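Local coordinates for FBP protein (Leishmania major, PDB 5OFU), which catalyses the hydrolysis of fructose 1,6-bisphosphate to fructose 6-phosphate and phosphate, acting as a magnesium-dependent homotetramer, at the interface of chains A and B. Residues are numbered along the deposited sequence; one frame, centred on the assembly and turned at random. Chains: chain A/B, FBP protein.

The interface of chains A and B. Residues chain A 43, 47, 175-176, 192, 194; chain B 43, 46-48, 51.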
# COMPACT_ATOMS: atom_id res chain seq x y z
N GLU A 43 -4.52 -9.23 8.38
CA GLU A 43 -3.21 -9.15 7.72
C GLU A 43 -2.59 -7.75 7.78
O GLU A 43 -1.39 -7.59 7.99
CB GLU A 43 -3.35 -9.55 6.26
CG GLU A 43 -2.05 -9.82 5.52
CD GLU A 43 -1.37 -8.59 4.96
OE1 GLU A 43 -2.06 -7.60 4.62
OE2 GLU A 43 -0.13 -8.61 4.85
N ARG A 47 0.90 -6.96 9.57
CA ARG A 47 2.01 -6.39 8.82
C ARG A 47 2.57 -5.12 9.51
O ARG A 47 3.78 -4.87 9.45
CB ARG A 47 1.61 -6.12 7.37
CG ARG A 47 2.81 -5.77 6.50
CD ARG A 47 2.76 -6.13 5.03
NE ARG A 47 3.76 -5.34 4.29
CZ ARG A 47 3.58 -4.58 3.18
NH1 ARG A 47 2.40 -4.48 2.53
NH2 ARG A 47 4.64 -3.92 2.69
N SER A 175 5.83 -14.18 4.37
CA SER A 175 6.50 -13.23 3.50
C SER A 175 5.56 -12.72 2.40
O SER A 175 5.72 -11.60 1.92
CB SER A 175 7.76 -13.86 2.88
OG SER A 175 7.45 -14.89 1.96
N ALA A 176 4.60 -13.55 2.01
CA ALA A 176 3.38 -13.13 1.29
C ALA A 176 2.18 -13.67 2.07
O ALA A 176 2.34 -14.49 2.98
CB ALA A 176 3.37 -13.67 -0.12
N LEU A 192 -2.50 -12.83 -1.94
CA LEU A 192 -2.92 -11.43 -1.88
C LEU A 192 -1.99 -10.57 -2.73
O LEU A 192 -0.79 -10.59 -2.55
CB LEU A 192 -2.92 -10.92 -0.43
CG LEU A 192 -3.46 -9.51 -0.16
CD1 LEU A 192 -4.85 -9.31 -0.77
CD2 LEU A 192 -3.50 -9.24 1.33
N PRO A 194 -1.05 -6.99 -3.01
CA PRO A 194 -1.26 -5.80 -2.18
C PRO A 194 -1.45 -4.48 -2.94
O PRO A 194 -1.93 -3.53 -2.35
CB PRO A 194 0.01 -5.72 -1.33
CG PRO A 194 0.75 -6.98 -1.59
CD PRO A 194 0.35 -7.42 -2.96
N GLU B 43 11.44 -6.38 -0.54
CA GLU B 43 10.24 -6.74 0.24
C GLU B 43 8.95 -6.68 -0.57
O GLU B 43 8.08 -7.54 -0.45
CB GLU B 43 10.12 -5.80 1.43
CG GLU B 43 9.13 -6.22 2.50
CD GLU B 43 7.69 -5.82 2.23
OE1 GLU B 43 7.45 -4.80 1.56
OE2 GLU B 43 6.79 -6.54 2.69
N ILE B 46 8.85 -9.69 -2.89
CA ILE B 46 8.61 -10.87 -2.08
C ILE B 46 7.16 -10.96 -1.60
O ILE B 46 6.58 -12.06 -1.58
CB ILE B 46 9.61 -10.95 -0.90
CG1 ILE B 46 10.97 -11.32 -1.46
CG2 ILE B 46 9.21 -11.99 0.14
CD1 ILE B 46 12.08 -11.19 -0.43
N ARG B 47 6.57 -9.83 -1.23
CA ARG B 47 5.19 -9.82 -0.78
C ARG B 47 4.20 -10.18 -1.91
O ARG B 47 3.17 -10.81 -1.67
CB ARG B 47 4.83 -8.48 -0.14
CG ARG B 47 3.49 -8.53 0.58
CD ARG B 47 3.44 -7.68 1.83
NE ARG B 47 4.59 -7.87 2.73
CZ ARG B 47 4.66 -8.74 3.75
NH1 ARG B 47 3.63 -9.53 4.07
NH2 ARG B 47 5.78 -8.81 4.48
N ARG B 48 4.55 -9.81 -3.14
CA ARG B 48 3.81 -10.24 -4.31
C ARG B 48 4.06 -11.69 -4.71
O ARG B 48 3.49 -12.14 -5.69
CB ARG B 48 4.19 -9.41 -5.51
CG ARG B 48 3.84 -7.95 -5.44
CD ARG B 48 4.11 -7.32 -6.80
NE ARG B 48 3.24 -7.98 -7.79
CZ ARG B 48 1.94 -7.75 -7.92
NH1 ARG B 48 1.34 -6.83 -7.17
NH2 ARG B 48 1.24 -8.43 -8.83
N MET B 51 4.38 -12.43 -8.49
CA MET B 51 3.29 -12.31 -9.47
C MET B 51 3.53 -11.10 -10.36
O MET B 51 3.96 -10.04 -9.88
CB MET B 51 1.93 -12.10 -8.80
CG MET B 51 1.40 -13.28 -8.02
SD MET B 51 -0.22 -12.96 -7.29
CE MET B 51 0.09 -11.61 -6.15
O HOH W 1 0.85 -10.99 -0.14
O HOH W 2 7.76 -9.53 2.44
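B:Arg47 and A:Arg47, each the last residue of helix 27-47, slide past each other where two subunits of the class 1 fructose-1,6-bisphosphatase tetramer meet near a two-fold axis. The side chain of B:Arg47 starts with CB 3.8 Å from the carbonyl O of A:Ser175. CG, anti to the backbone N (chi1 -169°), packs on ring atom CG of A:Pro194 at 3.8 Å. CD then sits over one face of the A:Arg47 guanidinium, toward its rim, 3.4 Å from CZ. Bends at chi2 and chi3 turn the tip back toward its own helix, where NE makes a nearly straight hydrogen bond of 2.6 Å, in the guanidinium plane, to carboxylate OE2 of B:Glu43. The B:Arg47 guanidinium is sandwiched: A:Ser175 O stands over the centre of one face, and CD of A:Arg47 covers the rim of the other. The two guanidinium planes are only 9° apart, and the chains run in opposite directions. B:Glu43 may offset the repulsion of the two neighbouring, offset cations, since A:Arg47, extended from CG to NE, meets it tip to tip in a salt bridge, NH2 to OE1 3.2 Å. NH1 of B:Arg47 lies 3.9 Å from OE2 of A:Glu43, a longer salt bridge. One water links A:Ser175 O to B:Glu43 OE2; another links A:Leu192 O to the backbone O of B:Arg47. Beside the first water, CG2 of B:Ile46 touches CB of A:Ser175.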